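PDB 1ZJJ: hypothetical protein PH1952 from Pyrococcus horikoshii, which is probably a magnesium-dependent phosphatase of the haloacid dehalogenase superfamily, although its natural substrate is not established. Local coordinates for residues B[77-87]-B[98-108]; B[220-231]-B[245-256]. All coordinates share one frame; numbering follows the deposited sequence.

Contact 1: B[77-87]-B[98-108]; sequences MSKHLDPGKIF and MQALGWGIVTL
W103 lies under the chain turn at P83, whose CA stands over the centre of the six-membered ring, 3.4 Å from its centroid in a CH-pi contact. P83 CB and CG continue along the same face toward NE1, while the opposite face receives L101 CD1 near the rim. At the edge of the indole, M77 O meets CH2 at 3.3 Å. G84 O closes on W103 CB at 3.2 Å. With CG turned anti to the carbonyl carbon (chi1 -69°), the indole reaches back beneath residues 82-84. Behind it the packing is tight and apolar: M77 SD touches M98 SD at 3.5 Å, the two side chains crossing at about a right angle, and I86 CD1 fits among L101 CD1, M98 SD and W103 CE3. V123 of strand 121-124 completes this buried side. The outer side is looser. S78 CB touches L101 CD2 at 4.0 Å, and K85 lays its CB against V106 CG2 while its amino group is carried clear of residues 98-108. I86 alone bridges the backbones, its N donating to G104 O (2.9 Å) and its O accepting from V106 N (2.8 Å), at the outer edge of the four-stranded sheet, probably that of the cap domain. Packing of W103, M77, M98, L101 and I86 thus joins the helix ends, while two backbone bonds tie residues 104-106 to I86, with no charged pair between the segments.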
loop_
_atom_site.group_PDB
_atom_site.type_symbol
_atom_site.label_atom_id
_atom_site.label_comp_id
_atom_site.label_asym_id
_atom_site.label_seq_id
_atom_site.Cartn_x
_atom_site.Cartn_y
_atom_site.Cartn_z
ATOM N N MET B 77 -14.567 3.091 -18.390
ATOM C CA MET B 77 -13.511 3.353 -19.362
ATOM C C MET B 77 -14.086 3.611 -20.753
ATOM O O MET B 77 -13.702 4.564 -21.425
ATOM C CB MET B 77 -12.535 2.170 -19.402
ATOM C CG MET B 77 -11.794 1.971 -18.087
ATOM S SD MET B 77 -10.828 0.454 -18.005
ATOM C CE MET B 77 -9.358 0.974 -18.890
ATOM N N SER B 78 -15.016 2.762 -21.173
ATOM C CA SER B 78 -15.639 2.897 -22.478
ATOM C C SER B 78 -16.352 4.240 -22.648
ATOM O O SER B 78 -16.249 4.889 -23.693
ATOM C CB SER B 78 -16.635 1.757 -22.688
ATOM O OG SER B 78 -17.066 1.702 -24.033
ATOM N N LYS B 79 -17.065 4.657 -21.608
ATOM C CA LYS B 79 -17.825 5.897 -21.644
ATOM C C LYS B 79 -17.054 7.193 -21.419
ATOM O O LYS B 79 -17.376 8.210 -22.030
ATOM C CB LYS B 79 -18.957 5.829 -20.615
ATOM C CG LYS B 79 -19.903 7.011 -20.646
ATOM C CD LYS B 79 -21.039 6.829 -19.649
ATOM C CE LYS B 79 -22.156 7.814 -19.937
ATOM N NZ LYS B 79 -23.215 7.803 -18.891
ATOM N N HIS B 80 -16.029 7.157 -20.573
ATOM C CA HIS B 80 -15.299 8.371 -20.228
ATOM C C HIS B 80 -13.816 8.500 -20.566
ATOM O O HIS B 80 -13.221 9.531 -20.274
ATOM C CB HIS B 80 -15.474 8.635 -18.727
ATOM C CG HIS B 80 -16.900 8.748 -18.295
ATOM N ND1 HIS B 80 -17.719 9.785 -18.692
ATOM C CD2 HIS B 80 -17.665 7.948 -17.512
ATOM C CE1 HIS B 80 -18.922 9.619 -18.173
ATOM N NE2 HIS B 80 -18.916 8.510 -17.453
ATOM N N LEU B 81 -13.202 7.487 -21.164
ATOM C CA LEU B 81 -11.780 7.602 -21.469
ATOM C C LEU B 81 -11.489 7.332 -22.934
ATOM O O LEU B 81 -12.354 6.855 -23.669
ATOM C CB LEU B 81 -10.975 6.639 -20.592
ATOM C CG LEU B 81 -11.170 6.769 -19.075
ATOM C CD1 LEU B 81 -10.419 5.635 -18.372
ATOM C CD2 LEU B 81 -10.670 8.129 -18.583
ATOM N N ASP B 82 -10.270 7.645 -23.360
ATOM C CA ASP B 82 -9.876 7.419 -24.745
ATOM C C ASP B 82 -9.159 6.086 -24.865
ATOM O O ASP B 82 -8.225 5.807 -24.123
ATOM C CB ASP B 82 -8.969 8.546 -25.223
ATOM C CG ASP B 82 -9.591 9.903 -25.021
ATOM O OD1 ASP B 82 -10.731 10.113 -25.488
ATOM O OD2 ASP B 82 -8.941 10.755 -24.387
ATOM N N PRO B 83 -9.585 5.247 -25.816
ATOM C CA PRO B 83 -8.968 3.935 -26.009
ATOM C C PRO B 83 -7.442 3.987 -26.049
ATOM O O PRO B 83 -6.853 4.828 -26.726
ATOM C CB PRO B 83 -9.577 3.467 -27.327
ATOM C CG PRO B 83 -10.938 4.093 -27.297
ATOM C CD PRO B 83 -10.616 5.492 -26.837
ATOM N N GLY B 84 -6.818 3.069 -25.318
ATOM C CA GLY B 84 -5.371 3.003 -25.252
ATOM C C GLY B 84 -4.997 1.684 -24.604
ATOM O O GLY B 84 -5.854 1.016 -24.012
ATOM N N LYS B 85 -3.728 1.293 -24.706
ATOM C CA LYS B 85 -3.306 0.028 -24.114
ATOM C C LYS B 85 -3.417 0.025 -22.596
ATOM O O LYS B 85 -3.168 1.025 -21.934
ATOM C CB LYS B 85 -1.892 -0.318 -24.563
ATOM C CG LYS B 85 -1.839 -0.653 -26.028
ATOM C CD LYS B 85 -0.436 -0.485 -26.535
ATOM C CE LYS B 85 0.145 -1.792 -27.029
ATOM N NZ LYS B 85 1.496 -1.582 -27.602
ATOM N N ILE B 86 -3.806 -1.128 -22.070
ATOM C CA ILE B 86 -4.030 -1.333 -20.645
ATOM C C ILE B 86 -3.050 -2.298 -19.984
ATOM O O ILE B 86 -2.689 -3.341 -20.556
ATOM C CB ILE B 86 -5.463 -1.912 -20.406
ATOM C CG1 ILE B 86 -6.490 -1.059 -21.154
ATOM C CG2 ILE B 86 -5.774 -1.974 -18.887
ATOM C CD1 ILE B 86 -7.870 -1.711 -21.306
ATOM N N PHE B 87 -2.636 -1.950 -18.771
ATOM C CA PHE B 87 -1.787 -2.829 -17.984
ATOM C C PHE B 87 -2.696 -3.200 -16.815
ATOM O O PHE B 87 -3.242 -2.323 -16.149
ATOM C CB PHE B 87 -0.549 -2.114 -17.460
ATOM C CG PHE B 87 0.332 -2.995 -16.624
ATOM C CD1 PHE B 87 1.010 -4.068 -17.200
ATOM C CD2 PHE B 87 0.454 -2.784 -15.254
ATOM C CE1 PHE B 87 1.801 -4.921 -16.423
ATOM C CE2 PHE B 87 1.238 -3.627 -14.465
ATOM C CZ PHE B 87 1.914 -4.700 -15.051
ATOM N N MET B 98 -11.260 -6.357 -19.334
ATOM C CA MET B 98 -10.377 -5.456 -20.064
ATOM C C MET B 98 -10.153 -5.980 -21.483
ATOM O O MET B 98 -10.053 -5.202 -22.432
ATOM C CB MET B 98 -9.047 -5.283 -19.322
ATOM C CG MET B 98 -9.179 -4.587 -17.959
ATOM S SD MET B 98 -9.940 -2.937 -18.070
ATOM C CE MET B 98 -11.679 -3.346 -17.810
ATOM N N GLN B 99 -10.089 -7.299 -21.631
ATOM C CA GLN B 99 -9.909 -7.887 -22.953
ATOM C C GLN B 99 -11.128 -7.535 -23.804
ATOM O O GLN B 99 -11.000 -7.241 -24.993
ATOM C CB GLN B 99 -9.758 -9.409 -22.852
ATOM C CG GLN B 99 -8.524 -9.842 -22.080
ATOM C CD GLN B 99 -8.366 -11.349 -21.992
ATOM O OE1 GLN B 99 -9.327 -12.073 -21.745
ATOM N NE2 GLN B 99 -7.140 -11.825 -22.174
ATOM N N ALA B 100 -12.303 -7.550 -23.179
ATOM C CA ALA B 100 -13.548 -7.229 -23.863
ATOM C C ALA B 100 -13.549 -5.813 -24.440
ATOM O O ALA B 100 -14.222 -5.547 -25.436
ATOM C CB ALA B 100 -14.718 -7.404 -22.911
ATOM N N LEU B 101 -12.816 -4.899 -23.808
ATOM C CA LEU B 101 -12.741 -3.530 -24.306
ATOM C C LEU B 101 -12.087 -3.550 -25.682
ATOM O O LEU B 101 -12.391 -2.726 -26.550
ATOM C CB LEU B 101 -11.913 -2.652 -23.361
ATOM C CG LEU B 101 -12.646 -1.925 -22.235
ATOM C CD1 LEU B 101 -11.642 -1.218 -21.332
ATOM C CD2 LEU B 101 -13.623 -0.928 -22.831
ATOM N N GLY B 102 -11.183 -4.504 -25.874
ATOM C CA GLY B 102 -10.499 -4.626 -27.146
ATOM C C GLY B 102 -9.455 -3.552 -27.369
ATOM O O GLY B 102 -8.986 -3.370 -28.487
ATOM N N TRP B 103 -9.073 -2.847 -26.309
ATOM C CA TRP B 103 -8.079 -1.785 -26.422
ATOM C C TRP B 103 -6.653 -2.316 -26.495
ATOM O O TRP B 103 -5.732 -1.599 -26.896
ATOM C CB TRP B 103 -8.207 -0.820 -25.235
ATOM C CG TRP B 103 -9.470 0.004 -25.248
ATOM C CD1 TRP B 103 -10.500 -0.075 -26.144
ATOM C CD2 TRP B 103 -9.836 1.025 -24.308
ATOM N NE1 TRP B 103 -11.484 0.830 -25.819
ATOM C CE2 TRP B 103 -11.103 1.517 -24.696
ATOM C CE3 TRP B 103 -9.216 1.568 -23.171
ATOM C CZ2 TRP B 103 -11.761 2.530 -23.990
ATOM C CZ3 TRP B 103 -9.871 2.575 -22.470
ATOM C CH2 TRP B 103 -11.133 3.044 -22.884
ATOM N N GLY B 104 -6.474 -3.576 -26.115
ATOM C CA GLY B 104 -5.151 -4.165 -26.132
ATOM C C GLY B 104 -4.513 -4.131 -24.757
ATOM O O GLY B 104 -4.418 -3.072 -24.124
ATOM N N ILE B 105 -4.068 -5.293 -24.295
ATOM C CA ILE B 105 -3.436 -5.409 -22.984
ATOM C C ILE B 105 -1.938 -5.648 -23.073
ATOM O O ILE B 105 -1.487 -6.507 -23.823
ATOM C CB ILE B 105 -4.040 -6.576 -22.173
ATOM C CG1 ILE B 105 -5.501 -6.275 -21.835
ATOM C CG2 ILE B 105 -3.217 -6.821 -20.906
ATOM C CD1 ILE B 105 -6.211 -7.415 -21.135
ATOM N N VAL B 106 -1.169 -4.874 -22.317
ATOM C CA VAL B 106 0.278 -5.047 -22.275
ATOM C C VAL B 106 0.538 -6.086 -21.185
ATOM O O VAL B 106 0.225 -5.857 -20.012
ATOM C CB VAL B 106 1.003 -3.731 -21.899
ATOM C CG1 VAL B 106 2.506 -3.985 -21.761
ATOM C CG2 VAL B 106 0.744 -2.671 -22.959
ATOM N N THR B 107 1.094 -7.231 -21.570
ATOM C CA THR B 107 1.373 -8.299 -20.615
ATOM C C THR B 107 2.619 -8.002 -19.792
ATOM O O THR B 107 3.380 -7.086 -20.105
ATOM C CB THR B 107 1.601 -9.640 -21.322
ATOM O OG1 THR B 107 2.839 -9.586 -22.041
ATOM C CG2 THR B 107 0.459 -9.937 -22.285
ATOM N N LEU B 108 2.824 -8.785 -18.736
ATOM C CA LEU B 108 3.994 -8.610 -17.884
ATOM C C LEU B 108 5.261 -8.793 -18.699
ATOM O O LEU B 108 6.236 -8.066 -18.520
ATOM C CB LEU B 108 3.996 -9.631 -16.745
ATOM C CG LEU B 108 3.873 -9.092 -15.318
ATOM C CD1 LEU B 108 4.031 -10.246 -14.337
ATOM C CD2 LEU B 108 4.933 -8.031 -15.059
#

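Contact 2: B[220-231]-B[245-256]; sequences KKFGMKAIMVLT and KPDLVLPSVYEL
A226 N donates to the carboxylate of D247 at OD2 from the anti side (2.7 Å, nearly straight at 177°), 25° out of the carboxylate plane. OD1 lies 4.0 Å from K220 CE, but K220 NZ, too far from OD1 for a salt bridge, donates instead to K245 O, on a lone pair in the carbonyl plane. The P246 ring rests side by side with M228, its CG 3.8 Å from M228 CB. Two donors grip A226 O: D247 N in the carbonyl plane and L248 N tilted from it. Beyond them strands 225-229 and 248-250 run parallel, M228 N donating to L248 O and M228 O accepting from L250 N (2.9 Å). Helix 236-240 makes the crossover of this beta-alpha-beta unit and packs on V249 and P246; the unit forms one edge of the six-stranded Rossmann-like sheet of the HAD core. I227 CG2 touches L248 CD2 and L250 CD1 on the other face. V229 CG1 meets V253 CG1, and the V229 side chain is about 4 Å from that of magnesium ligand D210. T231 OG1, bonded to G10 O, also takes a water that accepts from V253 N. A chi1 of 78° sets S252 OG between backbone N and carbonyl carbon, where it donates to E255 OE1 (2.7 Å) and accepts from Y254 N in an ST turn; an alanine here would probably deprive Y254 N of its acceptor and let the E255 carboxylate turn. S252 CB packs 3.6 Å from T231 CG2.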
loop_
_atom_site.group_PDB
_atom_site.type_symbol
_atom_site.label_atom_id
_atom_site.label_comp_id
_atom_site.label_asym_id
_atom_site.label_seq_id
_atom_site.Cartn_x
_atom_site.Cartn_y
_atom_site.Cartn_z
ATOM N N LYS B 220 -26.222 6.495 0.827
ATOM C CA LYS B 220 -26.355 7.864 1.326
ATOM C C LYS B 220 -25.796 8.936 0.399
ATOM O O LYS B 220 -26.389 9.997 0.258
ATOM C CB LYS B 220 -25.687 7.986 2.690
ATOM C CG LYS B 220 -26.268 7.056 3.718
ATOM C CD LYS B 220 -27.785 7.029 3.638
ATOM C CE LYS B 220 -28.391 8.178 4.429
ATOM N NZ LYS B 220 -27.777 8.399 5.764
ATOM N N LYS B 221 -24.650 8.670 -0.218
ATOM C CA LYS B 221 -24.043 9.637 -1.123
ATOM C C LYS B 221 -24.862 9.837 -2.387
ATOM O O LYS B 221 -24.867 10.922 -2.961
ATOM C CB LYS B 221 -22.619 9.203 -1.485
ATOM C CG LYS B 221 -21.629 9.376 -0.337
ATOM C CD LYS B 221 -20.280 8.740 -0.632
ATOM C CE LYS B 221 -19.779 9.122 -2.019
ATOM N NZ LYS B 221 -18.492 8.458 -2.330
ATOM N N PHE B 222 -25.572 8.800 -2.815
ATOM C CA PHE B 222 -26.366 8.910 -4.032
ATOM C C PHE B 222 -27.885 8.853 -3.866
ATOM O O PHE B 222 -28.621 8.629 -4.825
ATOM C CB PHE B 222 -25.869 7.875 -5.038
ATOM C CG PHE B 222 -24.417 8.039 -5.364
ATOM C CD1 PHE B 222 -23.980 9.132 -6.105
ATOM C CD2 PHE B 222 -23.473 7.155 -4.849
ATOM C CE1 PHE B 222 -22.617 9.348 -6.324
ATOM C CE2 PHE B 222 -22.114 7.361 -5.061
ATOM C CZ PHE B 222 -21.685 8.460 -5.799
ATOM N N GLY B 223 -28.343 9.067 -2.638
ATOM C CA GLY B 223 -29.772 9.093 -2.371
ATOM C C GLY B 223 -30.567 7.814 -2.536
ATOM O O GLY B 223 -31.731 7.843 -2.943
ATOM N N MET B 224 -29.946 6.687 -2.227
ATOM C CA MET B 224 -30.622 5.401 -2.310
ATOM C C MET B 224 -31.043 5.069 -0.888
ATOM O O MET B 224 -30.343 5.430 0.062
ATOM C CB MET B 224 -29.662 4.315 -2.790
ATOM C CG MET B 224 -28.983 4.599 -4.103
ATOM S SD MET B 224 -27.629 3.444 -4.334
ATOM C CE MET B 224 -28.519 1.947 -4.828
ATOM N N LYS B 225 -32.176 4.396 -0.724
ATOM C CA LYS B 225 -32.600 4.016 0.616
ATOM C C LYS B 225 -31.500 3.101 1.144
ATOM O O LYS B 225 -31.158 2.102 0.504
ATOM C CB LYS B 225 -33.934 3.266 0.577
ATOM C CG LYS B 225 -34.421 2.807 1.949
ATOM C CD LYS B 225 -35.698 1.984 1.853
ATOM C CE LYS B 225 -36.892 2.838 1.465
ATOM N NZ LYS B 225 -37.225 3.812 2.542
ATOM N N ALA B 226 -30.946 3.447 2.301
ATOM C CA ALA B 226 -29.857 2.673 2.898
ATOM C C ALA B 226 -30.344 1.578 3.846
ATOM O O ALA B 226 -30.683 1.835 5.008
ATOM C CB ALA B 226 -28.889 3.621 3.629
ATOM N N ILE B 227 -30.367 0.348 3.346
ATOM C CA ILE B 227 -30.818 -0.787 4.139
ATOM C C ILE B 227 -29.656 -1.688 4.518
ATOM O O ILE B 227 -28.953 -2.209 3.655
ATOM C CB ILE B 227 -31.840 -1.642 3.367
ATOM C CG1 ILE B 227 -32.973 -0.757 2.836
ATOM C CG2 ILE B 227 -32.382 -2.742 4.281
ATOM C CD1 ILE B 227 -33.931 -1.482 1.904
ATOM N N MET B 228 -29.448 -1.872 5.812
ATOM C CA MET B 228 -28.369 -2.730 6.264
ATOM C C MET B 228 -28.927 -4.006 6.875
ATOM O O MET B 228 -29.931 -3.982 7.593
ATOM C CB MET B 228 -27.497 -2.007 7.296
ATOM C CG MET B 228 -26.241 -2.781 7.670
ATOM S SD MET B 228 -25.172 -1.935 8.862
ATOM C CE MET B 228 -25.476 -2.883 10.338
ATOM N N VAL B 229 -28.289 -5.129 6.562
ATOM C CA VAL B 229 -28.699 -6.408 7.128
ATOM C C VAL B 229 -27.619 -6.800 8.127
ATOM O O VAL B 229 -26.480 -6.332 8.033
ATOM C CB VAL B 229 -28.851 -7.504 6.049
ATOM C CG1 VAL B 229 -30.059 -7.200 5.175
ATOM C CG2 VAL B 229 -27.580 -7.607 5.215
ATOM N N LEU B 230 -27.966 -7.649 9.084
ATOM C CA LEU B 230 -27.013 -8.050 10.115
ATOM C C LEU B 230 -26.321 -9.396 9.870
ATOM O O LEU B 230 -25.606 -9.899 10.738
ATOM C CB LEU B 230 -27.730 -8.060 11.467
ATOM C CG LEU B 230 -28.439 -6.735 11.764
ATOM C CD1 LEU B 230 -29.244 -6.840 13.047
ATOM C CD2 LEU B 230 -27.414 -5.626 11.868
ATOM N N THR B 231 -26.528 -9.968 8.688
ATOM C CA THR B 231 -25.934 -11.255 8.330
ATOM C C THR B 231 -24.488 -11.139 7.867
ATOM O O THR B 231 -23.863 -12.143 7.511
ATOM C CB THR B 231 -26.720 -11.946 7.189
ATOM O OG1 THR B 231 -26.894 -11.031 6.096
ATOM C CG2 THR B 231 -28.077 -12.434 7.680
ATOM N N LYS B 245 -25.244 6.305 8.174
ATOM C CA LYS B 245 -26.411 5.812 8.907
ATOM C C LYS B 245 -27.478 5.138 8.030
ATOM O O LYS B 245 -28.037 5.741 7.122
ATOM C CB LYS B 245 -27.058 6.964 9.689
ATOM C CG LYS B 245 -26.506 7.185 11.079
ATOM C CD LYS B 245 -25.002 7.407 11.050
ATOM C CE LYS B 245 -24.561 8.244 12.240
ATOM N NZ LYS B 245 -23.825 7.494 13.285
ATOM N N PRO B 246 -27.779 3.864 8.313
ATOM C CA PRO B 246 -28.785 3.138 7.532
ATOM C C PRO B 246 -30.167 3.732 7.768
ATOM O O PRO B 246 -30.455 4.193 8.872
ATOM C CB PRO B 246 -28.694 1.708 8.069
ATOM C CG PRO B 246 -27.307 1.603 8.598
ATOM C CD PRO B 246 -27.104 2.969 9.263
ATOM N N ASP B 247 -31.012 3.717 6.740
ATOM C CA ASP B 247 -32.369 4.225 6.857
ATOM C C ASP B 247 -33.214 3.121 7.472
ATOM O O ASP B 247 -34.251 3.375 8.078
ATOM C CB ASP B 247 -32.939 4.578 5.483
ATOM C CG ASP B 247 -32.210 5.716 4.829
ATOM O OD1 ASP B 247 -32.020 6.749 5.505
ATOM O OD2 ASP B 247 -31.840 5.585 3.642
ATOM N N LEU B 248 -32.756 1.887 7.309
ATOM C CA LEU B 248 -33.475 0.735 7.827
ATOM C C LEU B 248 -32.497 -0.393 8.121
ATOM O O LEU B 248 -31.537 -0.603 7.374
ATOM C CB LEU B 248 -34.506 0.266 6.794
ATOM C CG LEU B 248 -35.331 -0.992 7.082
ATOM C CD1 LEU B 248 -36.417 -0.684 8.102
ATOM C CD2 LEU B 248 -35.965 -1.480 5.787
ATOM N N VAL B 249 -32.734 -1.102 9.219
ATOM C CA VAL B 249 -31.891 -2.225 9.607
ATOM C C VAL B 249 -32.769 -3.465 9.699
ATOM O O VAL B 249 -33.814 -3.450 10.353
ATOM C CB VAL B 249 -31.213 -1.994 10.979
ATOM C CG1 VAL B 249 -30.317 -3.176 11.317
ATOM C CG2 VAL B 249 -30.407 -0.707 10.957
ATOM N N LEU B 250 -32.349 -4.537 9.036
ATOM C CA LEU B 250 -33.106 -5.782 9.049
ATOM C C LEU B 250 -32.203 -6.948 9.424
ATOM O O LEU B 250 -30.994 -6.903 9.210
ATOM C CB LEU B 250 -33.729 -6.052 7.673
ATOM C CG LEU B 250 -34.723 -5.053 7.075
ATOM C CD1 LEU B 250 -35.074 -5.503 5.658
ATOM C CD2 LEU B 250 -35.974 -4.962 7.941
ATOM N N PRO B 251 -32.782 -8.010 10.003
ATOM C CA PRO B 251 -32.023 -9.196 10.405
ATOM C C PRO B 251 -31.328 -9.839 9.199
ATOM O O PRO B 251 -30.167 -10.254 9.276
ATOM C CB PRO B 251 -33.100 -10.104 10.998
ATOM C CG PRO B 251 -34.097 -9.120 11.548
ATOM C CD PRO B 251 -34.187 -8.114 10.434
ATOM N N SER B 252 -32.060 -9.923 8.091
ATOM C CA SER B 252 -31.545 -10.502 6.854
ATOM C C SER B 252 -32.430 -10.046 5.700
ATOM O O SER B 252 -33.463 -9.402 5.909
ATOM C CB SER B 252 -31.541 -12.034 6.928
ATOM O OG SER B 252 -32.840 -12.573 6.732
ATOM N N VAL B 253 -32.036 -10.377 4.476
ATOM C CA VAL B 253 -32.825 -9.972 3.322
ATOM C C VAL B 253 -34.183 -10.665 3.285
ATOM O O VAL B 253 -35.086 -10.221 2.582
ATOM C CB VAL B 253 -32.090 -10.264 2.006
ATOM C CG1 VAL B 253 -30.819 -9.426 1.934
ATOM C CG2 VAL B 253 -31.780 -11.752 1.901
ATOM N N TYR B 254 -34.336 -11.750 4.038
ATOM C CA TYR B 254 -35.617 -12.446 4.041
ATOM C C TYR B 254 -36.714 -11.536 4.587
ATOM O O TYR B 254 -37.838 -11.532 4.086
ATOM C CB TYR B 254 -35.546 -13.728 4.877
ATOM C CG TYR B 254 -36.876 -14.448 4.967
ATOM C CD1 TYR B 254 -37.489 -14.969 3.829
ATOM C CD2 TYR B 254 -37.536 -14.580 6.189
ATOM C CE1 TYR B 254 -38.727 -15.603 3.905
ATOM C CE2 TYR B 254 -38.772 -15.212 6.278
ATOM C CZ TYR B 254 -39.362 -15.720 5.135
ATOM O OH TYR B 254 -40.586 -16.344 5.229
ATOM N N GLU B 255 -36.376 -10.759 5.611
ATOM C CA GLU B 255 -37.324 -9.840 6.229
ATOM C C GLU B 255 -37.780 -8.720 5.294
ATOM O O GLU B 255 -38.719 -7.984 5.608
ATOM C CB GLU B 255 -36.727 -9.235 7.502
ATOM C CG GLU B 255 -36.746 -10.158 8.723
ATOM C CD GLU B 255 -35.866 -11.387 8.570
ATOM O OE1 GLU B 255 -34.687 -11.241 8.184
ATOM O OE2 GLU B 255 -36.350 -12.503 8.847
ATOM N N LEU B 256 -37.117 -8.586 4.148
ATOM C CA LEU B 256 -37.491 -7.563 3.180
ATOM C C LEU B 256 -38.868 -7.855 2.611
ATOM O O LEU B 256 -39.557 -6.952 2.153
ATOM C CB LEU B 256 -36.494 -7.505 2.019
ATOM C CG LEU B 256 -35.351 -6.495 2.096
ATOM C CD1 LEU B 256 -34.524 -6.587 0.807
ATOM C CD2 LEU B 256 -35.906 -5.088 2.270
HETATM O O HOH W 1 -29.319 -11.356 4.506
#

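Overall arrangement
Contacts 1 and 2 lie on opposite sides of the chain's centre, about 36 Å apart between centres and about 12 Å at their nearest atoms, and share no helix or strand. Each is partly buried and lies at the edge of its own parallel sheet: 77-87/98-108 on outermost strand 86-89 of the four-stranded sheet, 220-231/245-256 on outermost strand 248-250 of the six-stranded one. Their chemistry differs: contact 1 joins helix ends to an edge strand through an indole and sulfur-rich packing with a single bridge; contact 2 pairs the last two strands of its sheet, laced by backbone bonds and a carboxylate. Contact 2 alone comes close to the magnesium site, whereas contact 1 is remote from it.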